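Local coordinates for protein beta-lactamase (Klebsiella pneumoniae, PDB 6HUH) that probably hydrolyses beta-lactam antibiotics to substituted beta-amino acids, as a class D serine beta-lactamase that confers antibiotic resistance, at residues L75-G80 against V102-Q107; N129-G134 against S148-I153; S45-A50 against Q214-F219; D123-G128 against L170-Q175. All blocks are in the same frame, centred on the assembly; numbering follows the deposited sequence.

Contact 1 of 4, residues L75-G80 against V102-Q107; sequences LPFKAG and VIWYSQ
Phe77 and Trp104 form an offset edge-to-face (T-shaped) pair that lays the loop 75-80 against the start of helix 103-113, in the helical part of a class D beta-lactamase. The edge of the phenyl ring, led by CD1, is directed at the face of the five-membered indole ring; the centroids are 5.2 Å apart and the planes meet at 64°. CG of Phe77 stands anti to the backbone N (chi1 175°), and this brings the ring edge up to the indole. A CH-pi contact joins the same two residues, because Phe77 CA lies over the six-membered ring of Trp104, 4.2 Å from its centroid. Val102 CG1 and Tyr105 CB occupy the opposite face, so the indole is held between Phe77 and residues of its own segment.

The apolar contacts continue at Leu75. Its CG is 3.7 Å from Tyr105 CE2, and the two side chains cross at about a right angle, while its CB lies 4.2 Å from CZ3 of Trp104.

Polar bonds between the segments are absent, and the nearby polar groups find partners outside the two segments. Trp104 NE1 donates to Trp88 O, Tyr105 OH pairs with Pro73 O, and Pro76 O is bound by Arg108. The same helix turn reaches the active site: Ser106 OG hydrogen-bonds the carboxylated lysine at position 54, the modified residue of the class D enzymes, and also Trp97. At the rim of the indole, in its plane, the backbone O of Leu75 faces Trp104 CH2.

Contact 2 of 4, residues N129-G134 against S148-I153; sequences NRDLSG and SSSLAI
The side-chain amide of Asn129 meets the backbone of Ser150 to Ala152 through its polar edge, with Ser150 O 3.1 Å from Asn129 ND2 and only 5° out of the amide plane. That hydrogen bond is nearly straight, with an N-H...O angle of 173°. Asn129 OD1 serves two backbone N-H groups: Ala152 N weakly across the contact, and Asp131 N at 3.0 Å, which approaches from above the carbonyl plane and closes an Asx turn. Asn129 ends the Tyr-Gly-Asn motif of class D beta-lactamases, and the two segments probably correspond to the ends of the omega loop in relatives. The backbone joins in, with Asn129 N donating to Ala152 O at 3.0 Å.

The second flat group is the Asp131 carboxylate, whose OD1 holds both donors of Ser133: OG on the syn side, somewhat out of plane, and the backbone N nearly along the C-O axis. This second Asx turn curls the chain so that Asp131 O and Gly134 N both meet the hydroxyl of Ser150.

Next to these polar pairs Leu132 and Leu151 lie side by side, pointing the same way, with their CD2 atoms 3.9 Å apart. Leu132 also packs on Phe118 of helix 115-124, and Leu151 on Phe53. Ser150 OG stands between its backbone N and carbonyl carbon (chi1 63°), where it gives its proton to Asp131 O over 2.7 Å and accepts a weaker bond from Gly134 N.

Contact 3 of 4, residues S45-A50 against Q214-F219; sequences SQLPPA and QQIGWF
Trp218 points the N-H edge of its indole at the Pro48 carbonyl, and NE1 donates to Pro48 O at 2.8 Å with an N-H...O angle of 148°. The donor lies in the carbonyl plane, whereas the oxygen is tilted 18° from the ring plane. Over one face of the indole comes the next carbonyl oxygen, Pro49 O, which is itself hydrogen-bonded with Thr52 OG1. The CB of Trp218 points to the loop, and CG anti to the carbonyl carbon (chi1 -78°) turns the N-H edge to Pro48.

Strand 215-225 belongs to the antiparallel sheet of the serine beta-lactamase and transpeptidase fold, and the loop 45-50 leads directly into Ser51, the predicted acyl-ester serine. The contact therefore joins the sheet to the chain that leads to the predicted nucleophile.

Two residues before the tryptophan, Ile216 presents CD1 to both Leu47 and Pro48. It meets Leu47 CD2 at 3.7 Å, its side chain running aslant to that of the leucine, and the Pro48 ring at CD, also 3.7 Å away, about at right angles. Leu47 CB lies obliquely to the six-membered ring of the indole, 4.0 Å from Trp218 CZ2.

Contact 4 of 4, residues D123-G128 against L170-Q175; sequences DRFDYG and LPVSAQ
Phe125 and Leu170 bring the two backbones closest, their CA atoms 6.7 Å apart, near the C-terminal end of helix 115-124 on one side and at an inverse gamma turn centred on Pro171 on the other. In that turn Val172 N donates to Leu170 O over 2.8 Å.

The phenyl ring of Phe125 carries most of the apolar contact. Leu170 sends both methyl groups to it, about at a right angle to the aromatic side chain. CD2 of Leu170 meets Phe125 CD1 at 3.7 Å, and CD1 of the leucine makes an off-centre CH-pi contact, 4.2 Å from the ring centroid. At the ring edge, Pro171 CD lies near CE1, and Val172 CG1 is 4.3 Å from Phe125 CZ. Beyond the segments, Phe125 and Val172 both touch Leu59 of helix 56-64, while Leu170 packs on Phe161 of helix 155-166.

Arg124, extended from CG to NE, runs obliquely across Pro171. Its CD is 3.7 Å from Pro171 CG, and NH1 lies near Pro171 CB.

Away from the annotated sites, this is apolar packing between the C-terminal end of helix 115-124 and the loop leading into helix 174-184: the first helix closes in a Schellman motif, with Asp126 at positive phi, and Ser173 is the N-cap of the second.

The four contacts illustrate how one fold is closed at several sequence separations. Contact 3 spans the widest range, from the loop before Ser51 to strand 215-225, and encloses the other three along the chain. Contact 1 comes first within it, followed by contact 4, which in turn brackets contact 2. Contacts 2 and 3 are neighbours, with centres 12 Å apart, and are joined by a probable hydrogen bond from Ile153 N to Leu47 O. Tyr127 of contact 4 touches Leu151 and Ile153 of contact 2 and Pro49 of contact 3. Contact 1 stands apart, about 7 Å from contact 3 at the nearest atoms. Contact 3 joins the sheet to the loop before the predicted catalytic serine, while the others pack loops and helices of the helical region.

Contact 1 of 4, residues L75-G80 against V102-Q107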
loop_
_atom_site.group_PDB
_atom_site.type_symbol
_atom_site.label_atom_id
_atom_site.label_comp_id
_atom_site.label_asym_id
_atom_site.label_seq_id
_atom_site.Cartn_x
_atom_site.Cartn_y
_atom_site.Cartn_z
ATOM N N LEU A 75 11.440 -8.487 2.068
ATOM C CA LEU A 75 11.910 -9.833 2.404
ATOM C C LEU A 75 11.081 -10.957 1.745
ATOM O O LEU A 75 9.854 -10.901 1.781
ATOM C CB LEU A 75 12.016 -10.042 3.928
ATOM C CG LEU A 75 12.829 -9.016 4.761
ATOM C CD1 LEU A 75 12.781 -9.365 6.234
ATOM C CD2 LEU A 75 14.291 -8.913 4.303
ATOM N N PRO A 76 11.717 -11.983 1.128
ATOM C CA PRO A 76 10.928 -13.058 0.506
ATOM C C PRO A 76 10.401 -14.108 1.489
ATOM O O PRO A 76 11.023 -14.378 2.521
ATOM C CB PRO A 76 11.924 -13.691 -0.458
ATOM C CG PRO A 76 13.245 -13.518 0.207
ATOM C CD PRO A 76 13.171 -12.205 0.938
ATOM N N PHE A 77 9.280 -14.749 1.130
ATOM C CA PHE A 77 8.690 -15.852 1.892
ATOM C C PHE A 77 9.584 -17.091 1.693
ATOM O O PHE A 77 10.043 -17.338 0.581
ATOM C CB PHE A 77 7.270 -16.131 1.370
ATOM C CG PHE A 77 6.590 -17.336 1.984
ATOM C CD1 PHE A 77 5.928 -17.236 3.207
ATOM C CD2 PHE A 77 6.570 -18.560 1.318
ATOM C CE1 PHE A 77 5.275 -18.342 3.758
ATOM C CE2 PHE A 77 5.931 -19.669 1.884
ATOM C CZ PHE A 77 5.290 -19.553 3.097
ATOM N N LYS A 78 9.818 -17.869 2.749
ATOM C CA LYS A 78 10.646 -19.082 2.649
ATOM C C LYS A 78 9.856 -20.311 3.111
ATOM O O LYS A 78 8.987 -20.169 3.966
ATOM C CB LYS A 78 11.914 -18.950 3.515
ATOM C CG LYS A 78 12.913 -17.875 3.087
ATOM C CD LYS A 78 14.042 -17.787 4.114
ATOM C CE LYS A 78 14.820 -16.499 4.058
ATOM N NZ LYS A 78 15.621 -16.311 5.297
ATOM N N ALA A 79 10.186 -21.517 2.580
ATOM C CA ALA A 79 9.555 -22.791 2.972
ATOM C C ALA A 79 9.870 -23.045 4.441
ATOM O O ALA A 79 11.032 -23.033 4.845
ATOM C CB ALA A 79 10.075 -23.939 2.116
ATOM N N GLY A 80 8.825 -23.182 5.235
ATOM C CA GLY A 80 8.932 -23.348 6.677
ATOM C C GLY A 80 8.387 -22.154 7.443
ATOM O O GLY A 80 8.346 -22.179 8.680
ATOM N N VAL A 102 1.535 -9.892 8.546
ATOM C CA VAL A 102 2.487 -10.943 8.199
ATOM C C VAL A 102 3.365 -11.233 9.409
ATOM O O VAL A 102 4.253 -10.442 9.749
ATOM C CB VAL A 102 3.294 -10.612 6.923
ATOM C CG1 VAL A 102 3.869 -11.876 6.309
ATOM C CG2 VAL A 102 2.435 -9.865 5.906
ATOM N N ILE A 103 3.082 -12.364 10.077
ATOM C CA ILE A 103 3.782 -12.748 11.293
ATOM C C ILE A 103 5.218 -13.159 11.034
ATOM O O ILE A 103 6.069 -12.841 11.861
ATOM C CB ILE A 103 3.013 -13.796 12.132
ATOM C CG1 ILE A 103 3.005 -15.177 11.475
ATOM C CG2 ILE A 103 1.590 -13.306 12.467
ATOM C CD1 ILE A 103 2.576 -16.304 12.384
ATOM N N TRP A 104 5.508 -13.832 9.892
ATOM C CA TRP A 104 6.869 -14.276 9.584
ATOM C C TRP A 104 7.844 -13.115 9.408
ATOM O O TRP A 104 9.011 -13.254 9.754
ATOM C CB TRP A 104 6.928 -15.261 8.418
ATOM C CG TRP A 104 6.459 -14.785 7.074
ATOM C CD1 TRP A 104 5.336 -15.201 6.426
ATOM C CD2 TRP A 104 7.217 -14.020 6.108
ATOM N NE1 TRP A 104 5.304 -14.684 5.149
ATOM C CE2 TRP A 104 6.440 -13.946 4.934
ATOM C CE3 TRP A 104 8.460 -13.358 6.136
ATOM C CZ2 TRP A 104 6.838 -13.199 3.819
ATOM C CZ3 TRP A 104 8.855 -12.628 5.028
ATOM C CH2 TRP A 104 8.058 -12.565 3.882
ATOM N N TYR A 105 7.353 -11.958 8.944
ATOM C CA TYR A 105 8.142 -10.738 8.757
ATOM C C TYR A 105 8.484 -10.120 10.125
ATOM O O TYR A 105 9.520 -9.468 10.270
ATOM C CB TYR A 105 7.385 -9.756 7.856
ATOM C CG TYR A 105 8.215 -8.602 7.348
ATOM C CD1 TYR A 105 8.312 -7.417 8.070
ATOM C CD2 TYR A 105 8.846 -8.665 6.106
ATOM C CE1 TYR A 105 9.066 -6.343 7.601
ATOM C CE2 TYR A 105 9.563 -7.581 5.607
ATOM C CZ TYR A 105 9.690 -6.430 6.369
ATOM O OH TYR A 105 10.433 -5.371 5.909
ATOM N N SER A 106 7.647 -10.371 11.142
ATOM C CA SER A 106 7.904 -9.879 12.498
ATOM C C SER A 106 8.985 -10.724 13.149
ATOM O O SER A 106 9.819 -10.176 13.875
ATOM C CB SER A 106 6.634 -9.927 13.333
ATOM O OG SER A 106 5.682 -8.980 12.883
ATOM N N GLN A 107 8.972 -12.067 12.878
ATOM C CA GLN A 107 9.957 -13.043 13.378
ATOM C C GLN A 107 11.318 -12.765 12.756
ATOM O O GLN A 107 12.326 -12.876 13.449
ATOM C CB GLN A 107 9.531 -14.486 13.082
ATOM C CG GLN A 107 8.103 -14.818 13.499
ATOM C CD GLN A 107 7.790 -16.291 13.437
ATOM O OE1 GLN A 107 8.114 -16.995 12.471
ATOM N NE2 GLN A 107 7.113 -16.784 14.461
#

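Contact 2 of 4, residues N129-G134 against S148-I153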
loop_
_atom_site.group_PDB
_atom_site.type_symbol
_atom_site.label_atom_id
_atom_site.label_comp_id
_atom_site.label_asym_id
_atom_site.label_seq_id
_atom_site.Cartn_x
_atom_site.Cartn_y
_atom_site.Cartn_z
ATOM N N ASN A 129 2.616 -6.340 30.307
ATOM C CA ASN A 129 3.236 -7.183 31.345
ATOM C C ASN A 129 4.709 -7.435 31.084
ATOM O O ASN A 129 5.391 -7.969 31.937
ATOM C CB ASN A 129 2.463 -8.481 31.547
ATOM C CG ASN A 129 2.675 -9.538 30.516
ATOM O OD1 ASN A 129 3.245 -9.316 29.447
ATOM N ND2 ASN A 129 2.213 -10.729 30.827
ATOM N N ARG A 130 5.182 -7.093 29.874
ATOM C CA ARG A 130 6.578 -7.188 29.440
ATOM C C ARG A 130 7.124 -8.660 29.410
ATOM O O ARG A 130 8.329 -8.885 29.188
ATOM C CB ARG A 130 7.473 -6.234 30.274
ATOM C CG ARG A 130 6.921 -4.812 30.417
ATOM C CD ARG A 130 7.955 -3.818 30.904
ATOM N NE ARG A 130 8.042 -3.778 32.363
ATOM C CZ ARG A 130 8.782 -2.912 33.051
ATOM N NH1 ARG A 130 9.508 -1.994 32.416
ATOM N NH2 ARG A 130 8.799 -2.953 34.378
ATOM N N ASP A 131 6.217 -9.658 29.574
ATOM C CA ASP A 131 6.608 -11.069 29.571
ATOM C C ASP A 131 6.860 -11.611 28.173
ATOM O O ASP A 131 5.918 -11.810 27.406
ATOM C CB ASP A 131 5.580 -11.928 30.313
ATOM C CG ASP A 131 6.154 -13.222 30.850
ATOM O OD1 ASP A 131 7.054 -13.796 30.190
ATOM O OD2 ASP A 131 5.716 -13.657 31.941
ATOM N N LEU A 132 8.128 -11.847 27.834
ATOM C CA LEU A 132 8.465 -12.371 26.504
ATOM C C LEU A 132 9.080 -13.775 26.603
ATOM O O LEU A 132 9.908 -14.146 25.771
ATOM C CB LEU A 132 9.381 -11.402 25.713
ATOM C CG LEU A 132 9.099 -9.901 25.835
ATOM C CD1 LEU A 132 10.273 -9.105 25.410
ATOM C CD2 LEU A 132 7.868 -9.483 25.042
ATOM N N SER A 133 8.665 -14.556 27.619
ATOM C CA SER A 133 9.167 -15.909 27.835
ATOM C C SER A 133 8.561 -16.914 26.867
ATOM O O SER A 133 9.158 -17.964 26.616
ATOM C CB SER A 133 8.950 -16.339 29.280
ATOM O OG SER A 133 7.578 -16.337 29.628
ATOM N N GLY A 134 7.398 -16.567 26.319
ATOM C CA GLY A 134 6.656 -17.382 25.363
ATOM C C GLY A 134 5.876 -18.525 25.991
ATOM O O GLY A 134 5.417 -18.443 27.142
ATOM N N SER A 148 -0.496 -14.899 21.089
ATOM C CA SER A 148 -1.404 -15.478 22.095
ATOM C C SER A 148 -0.674 -16.372 23.140
ATOM O O SER A 148 -1.018 -17.551 23.309
ATOM C CB SER A 148 -2.571 -16.208 21.425
ATOM O OG SER A 148 -3.420 -15.323 20.713
ATOM N N SER A 149 0.345 -15.801 23.832
ATOM C CA SER A 149 1.123 -16.540 24.828
ATOM C C SER A 149 1.458 -15.695 26.090
ATOM O O SER A 149 0.534 -15.213 26.749
ATOM C CB SER A 149 2.367 -17.159 24.186
ATOM O OG SER A 149 3.282 -16.176 23.737
ATOM N N SER A 150 2.770 -15.533 26.413
ATOM C CA SER A 150 3.304 -14.823 27.571
ATOM C C SER A 150 2.893 -13.372 27.662
ATOM O O SER A 150 2.351 -12.972 28.684
ATOM C CB SER A 150 4.822 -14.944 27.621
ATOM O OG SER A 150 5.418 -14.331 26.490
ATOM N N LEU A 151 3.158 -12.584 26.607
ATOM C CA LEU A 151 2.839 -11.158 26.547
ATOM C C LEU A 151 1.328 -10.892 26.572
ATOM O O LEU A 151 0.542 -11.658 25.995
ATOM C CB LEU A 151 3.536 -10.484 25.344
ATOM C CG LEU A 151 3.615 -8.941 25.315
ATOM C CD1 LEU A 151 4.406 -8.370 26.506
ATOM C CD2 LEU A 151 4.250 -8.475 24.048
ATOM N N ALA A 152 0.937 -9.831 27.313
ATOM C CA ALA A 152 -0.437 -9.373 27.504
ATOM C C ALA A 152 -0.469 -7.874 27.832
ATOM O O ALA A 152 0.327 -7.380 28.633
ATOM C CB ALA A 152 -1.108 -10.177 28.617
ATOM N N ILE A 153 -1.369 -7.157 27.191
ATOM C CA ILE A 153 -1.546 -5.729 27.424
ATOM C C ILE A 153 -3.037 -5.405 27.661
ATOM O O ILE A 153 -3.927 -5.997 27.028
ATOM C CB ILE A 153 -0.879 -4.857 26.307
ATOM C CG1 ILE A 153 -0.782 -3.351 26.718
ATOM C CG2 ILE A 153 -1.554 -5.047 24.930
ATOM C CD1 ILE A 153 0.320 -2.546 26.005
#

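Contact 3 of 4, residues S45-A50 against Q214-F219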
loop_
_atom_site.group_PDB
_atom_site.type_symbol
_atom_site.label_atom_id
_atom_site.label_comp_id
_atom_site.label_asym_id
_atom_site.label_seq_id
_atom_site.Cartn_x
_atom_site.Cartn_y
_atom_site.Cartn_z
ATOM N N SER A 45 -8.330 -5.191 32.128
ATOM C CA SER A 45 -7.834 -6.570 32.000
ATOM C C SER A 45 -6.789 -6.698 30.903
ATOM O O SER A 45 -6.942 -6.118 29.830
ATOM C CB SER A 45 -8.973 -7.551 31.744
ATOM O OG SER A 45 -9.771 -7.650 32.907
ATOM N N GLN A 46 -5.748 -7.487 31.173
ATOM C CA GLN A 46 -4.655 -7.732 30.236
ATOM C C GLN A 46 -5.066 -8.775 29.204
ATOM O O GLN A 46 -5.557 -9.845 29.580
ATOM C CB GLN A 46 -3.395 -8.210 30.988
ATOM C CG GLN A 46 -2.814 -7.212 31.987
ATOM C CD GLN A 46 -1.354 -7.462 32.241
ATOM O OE1 GLN A 46 -0.500 -6.595 31.987
ATOM N NE2 GLN A 46 -1.029 -8.653 32.745
ATOM N N LEU A 47 -4.850 -8.481 27.912
ATOM C CA LEU A 47 -5.177 -9.409 26.830
ATOM C C LEU A 47 -4.002 -9.605 25.858
ATOM O O LEU A 47 -3.185 -8.682 25.718
ATOM C CB LEU A 47 -6.395 -8.904 26.036
ATOM C CG LEU A 47 -7.713 -8.699 26.793
ATOM C CD1 LEU A 47 -8.633 -7.776 26.020
ATOM C CD2 LEU A 47 -8.381 -10.021 27.107
ATOM N N PRO A 48 -3.912 -10.750 25.113
ATOM C CA PRO A 48 -2.823 -10.888 24.131
ATOM C C PRO A 48 -2.830 -9.713 23.141
ATOM O O PRO A 48 -3.910 -9.351 22.691
ATOM C CB PRO A 48 -3.131 -12.232 23.441
ATOM C CG PRO A 48 -4.539 -12.519 23.756
ATOM C CD PRO A 48 -4.773 -11.951 25.115
ATOM N N PRO A 49 -1.689 -9.044 22.828
ATOM C CA PRO A 49 -1.763 -7.903 21.896
ATOM C C PRO A 49 -1.994 -8.315 20.439
ATOM O O PRO A 49 -2.513 -7.521 19.657
ATOM C CB PRO A 49 -0.433 -7.180 22.106
ATOM C CG PRO A 49 0.507 -8.233 22.569
ATOM C CD PRO A 49 -0.297 -9.305 23.255
ATOM N N ALA A 50 -1.679 -9.586 20.104
ATOM C CA ALA A 50 -1.770 -10.166 18.770
ATOM C C ALA A 50 -0.992 -9.310 17.770
ATOM O O ALA A 50 0.150 -8.941 18.055
ATOM C CB ALA A 50 -3.213 -10.351 18.349
ATOM N N GLN A 214 -12.780 -17.610 22.871
ATOM C CA GLN A 214 -13.310 -16.359 22.345
ATOM C C GLN A 214 -12.208 -15.521 21.706
ATOM O O GLN A 214 -11.130 -15.359 22.272
ATOM C CB GLN A 214 -14.062 -15.574 23.428
ATOM C CG GLN A 214 -15.346 -16.256 23.884
ATOM C CD GLN A 214 -16.200 -15.360 24.747
ATOM O OE1 GLN A 214 -15.792 -14.912 25.829
ATOM N NE2 GLN A 214 -17.418 -15.100 24.294
ATOM N N GLN A 215 -12.521 -14.982 20.529
ATOM C CA GLN A 215 -11.665 -14.134 19.720
ATOM C C GLN A 215 -11.583 -12.733 20.324
ATOM O O GLN A 215 -12.597 -12.210 20.783
ATOM C CB GLN A 215 -12.276 -14.042 18.311
ATOM C CG GLN A 215 -11.294 -14.292 17.176
ATOM C CD GLN A 215 -11.932 -14.051 15.833
ATOM O OE1 GLN A 215 -11.500 -13.186 15.064
ATOM N NE2 GLN A 215 -12.978 -14.803 15.517
ATOM N N ILE A 216 -10.389 -12.124 20.310
ATOM C CA ILE A 216 -10.196 -10.745 20.760
ATOM C C ILE A 216 -9.836 -9.918 19.539
ATOM O O ILE A 216 -8.794 -10.135 18.917
ATOM C CB ILE A 216 -9.167 -10.513 21.907
ATOM C CG1 ILE A 216 -9.458 -11.397 23.137
ATOM C CG2 ILE A 216 -9.098 -9.012 22.285
ATOM C CD1 ILE A 216 -8.232 -11.860 23.856
ATOM N N GLY A 217 -10.720 -9.005 19.196
ATOM C CA GLY A 217 -10.499 -8.091 18.092
ATOM C C GLY A 217 -9.882 -6.832 18.635
ATOM O O GLY A 217 -10.226 -6.401 19.729
ATOM N N TRP A 218 -8.932 -6.273 17.943
ATOM C CA TRP A 218 -8.336 -5.049 18.442
ATOM C C TRP A 218 -8.320 -3.995 17.332
ATOM O O TRP A 218 -7.948 -4.306 16.209
ATOM C CB TRP A 218 -6.864 -5.281 18.842
ATOM C CG TRP A 218 -6.507 -5.956 20.132
ATOM C CD1 TRP A 218 -6.108 -7.254 20.278
ATOM C CD2 TRP A 218 -6.165 -5.296 21.365
ATOM N NE1 TRP A 218 -5.637 -7.468 21.554
ATOM C CE2 TRP A 218 -5.670 -6.287 22.246
ATOM C CE3 TRP A 218 -6.291 -3.973 21.835
ATOM C CZ2 TRP A 218 -5.318 -6.001 23.566
ATOM C CZ3 TRP A 218 -5.938 -3.692 23.138
ATOM C CH2 TRP A 218 -5.453 -4.698 23.989
ATOM N N PHE A 219 -8.663 -2.755 17.656
ATOM C CA PHE A 219 -8.458 -1.615 16.777
ATOM C C PHE A 219 -7.920 -0.452 17.590
ATOM O O PHE A 219 -8.659 0.232 18.308
ATOM C CB PHE A 219 -9.617 -1.236 15.867
ATOM C CG PHE A 219 -9.070 -0.300 14.812
ATOM C CD1 PHE A 219 -8.099 -0.731 13.907
ATOM C CD2 PHE A 219 -9.454 1.034 14.778
ATOM C CE1 PHE A 219 -7.540 0.145 12.982
ATOM C CE2 PHE A 219 -8.914 1.905 13.826
ATOM C CZ PHE A 219 -7.951 1.455 12.943
#

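Contact 4 of 4, residues D123-G128 against L170-Q175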
loop_
_atom_site.group_PDB
_atom_site.type_symbol
_atom_site.label_atom_id
_atom_site.label_comp_id
_atom_site.label_asym_id
_atom_site.label_seq_id
_atom_site.Cartn_x
_atom_site.Cartn_y
_atom_site.Cartn_z
ATOM N N ASP A 123 10.918 -3.334 27.645
ATOM C CA ASP A 123 11.078 -2.707 28.963
ATOM C C ASP A 123 11.007 -1.172 28.843
ATOM O O ASP A 123 10.185 -0.566 29.536
ATOM C CB ASP A 123 12.412 -3.100 29.617
ATOM C CG ASP A 123 12.556 -4.542 30.076
ATOM O OD1 ASP A 123 11.670 -5.366 29.741
ATOM O OD2 ASP A 123 13.571 -4.853 30.754
ATOM N N ARG A 124 11.840 -0.549 27.945
ATOM C CA ARG A 124 11.881 0.914 27.774
ATOM C C ARG A 124 10.575 1.500 27.295
ATOM O O ARG A 124 10.274 2.646 27.631
ATOM C CB ARG A 124 13.052 1.380 26.896
ATOM C CG ARG A 124 14.136 2.075 27.723
ATOM C CD ARG A 124 15.038 3.001 26.923
ATOM N NE ARG A 124 15.892 3.805 27.805
ATOM C CZ ARG A 124 16.659 4.814 27.403
ATOM N NH1 ARG A 124 16.693 5.162 26.122
ATOM N NH2 ARG A 124 17.397 5.483 28.279
ATOM N N PHE A 125 9.794 0.694 26.538
ATOM C CA PHE A 125 8.458 1.001 26.019
ATOM C C PHE A 125 7.381 0.740 27.082
ATOM O O PHE A 125 6.238 1.163 26.890
ATOM C CB PHE A 125 8.150 0.158 24.768
ATOM C CG PHE A 125 8.828 0.576 23.483
ATOM C CD1 PHE A 125 9.538 1.772 23.404
ATOM C CD2 PHE A 125 8.732 -0.213 22.342
ATOM C CE1 PHE A 125 10.159 2.157 22.217
ATOM C CE2 PHE A 125 9.341 0.184 21.149
ATOM C CZ PHE A 125 10.053 1.365 21.096
ATOM N N ASP A 126 7.742 0.023 28.190
ATOM C CA ASP A 126 6.869 -0.336 29.318
ATOM C C ASP A 126 5.634 -1.091 28.817
ATOM O O ASP A 126 4.531 -0.920 29.348
ATOM C CB ASP A 126 6.492 0.933 30.118
ATOM C CG ASP A 126 6.112 0.703 31.565
ATOM O OD1 ASP A 126 6.794 -0.109 32.238
ATOM O OD2 ASP A 126 5.169 1.378 32.046
ATOM N N TYR A 127 5.829 -1.908 27.773
ATOM C CA TYR A 127 4.754 -2.596 27.093
ATOM C C TYR A 127 4.063 -3.688 27.924
ATOM O O TYR A 127 4.588 -4.793 28.068
ATOM C CB TYR A 127 5.233 -3.135 25.749
ATOM C CG TYR A 127 4.111 -3.424 24.775
ATOM C CD1 TYR A 127 3.568 -2.409 23.980
ATOM C CD2 TYR A 127 3.601 -4.713 24.629
ATOM C CE1 TYR A 127 2.533 -2.668 23.081
ATOM C CE2 TYR A 127 2.563 -4.982 23.732
ATOM C CZ TYR A 127 2.043 -3.959 22.947
ATOM O OH TYR A 127 1.024 -4.232 22.063
ATOM N N GLY A 128 2.863 -3.356 28.420
ATOM C CA GLY A 128 2.004 -4.243 29.197
ATOM C C GLY A 128 2.693 -4.983 30.328
ATOM O O GLY A 128 3.292 -4.354 31.210
ATOM N N LEU A 170 8.854 8.285 23.693
ATOM C CA LEU A 170 9.639 7.054 23.503
ATOM C C LEU A 170 11.057 7.379 22.954
ATOM O O LEU A 170 11.207 8.409 22.288
ATOM C CB LEU A 170 8.883 5.978 22.680
ATOM C CG LEU A 170 7.564 5.430 23.308
ATOM C CD1 LEU A 170 6.925 4.397 22.427
ATOM C CD2 LEU A 170 7.785 4.814 24.666
ATOM N N PRO A 171 12.117 6.581 23.301
ATOM C CA PRO A 171 13.492 6.938 22.893
ATOM C C PRO A 171 13.824 6.691 21.418
ATOM O O PRO A 171 14.846 6.087 21.087
ATOM C CB PRO A 171 14.352 6.091 23.840
ATOM C CG PRO A 171 13.566 4.871 24.050
ATOM C CD PRO A 171 12.125 5.345 24.121
ATOM N N VAL A 172 12.941 7.153 20.531
ATOM C CA VAL A 172 13.062 7.005 19.086
ATOM C C VAL A 172 13.045 8.382 18.429
ATOM O O VAL A 172 12.608 9.360 19.039
ATOM C CB VAL A 172 12.009 6.026 18.488
ATOM C CG1 VAL A 172 12.123 4.630 19.105
ATOM C CG2 VAL A 172 10.591 6.555 18.625
ATOM N N SER A 173 13.552 8.455 17.196
ATOM C CA SER A 173 13.634 9.665 16.385
ATOM C C SER A 173 12.275 10.052 15.778
ATOM O O SER A 173 11.331 9.251 15.788
ATOM C CB SER A 173 14.643 9.457 15.262
ATOM O OG SER A 173 14.136 8.544 14.303
ATOM N N ALA A 174 12.215 11.267 15.195
ATOM C CA ALA A 174 11.058 11.812 14.501
ATOM C C ALA A 174 10.749 10.955 13.266
ATOM O O ALA A 174 9.594 10.544 13.088
ATOM C CB ALA A 174 11.332 13.254 14.093
ATOM N N GLN A 175 11.789 10.655 12.447
ATOM C CA GLN A 175 11.676 9.833 11.247
ATOM C C GLN A 175 11.275 8.375 11.551
ATOM O O GLN A 175 10.583 7.777 10.724
ATOM C CB GLN A 175 12.907 9.912 10.348
ATOM C CG GLN A 175 14.233 9.467 10.985
ATOM C CD GLN A 175 14.929 10.506 11.853
ATOM O OE1 GLN A 175 14.391 11.570 12.222
ATOM N NE2 GLN A 175 16.153 10.186 12.240
#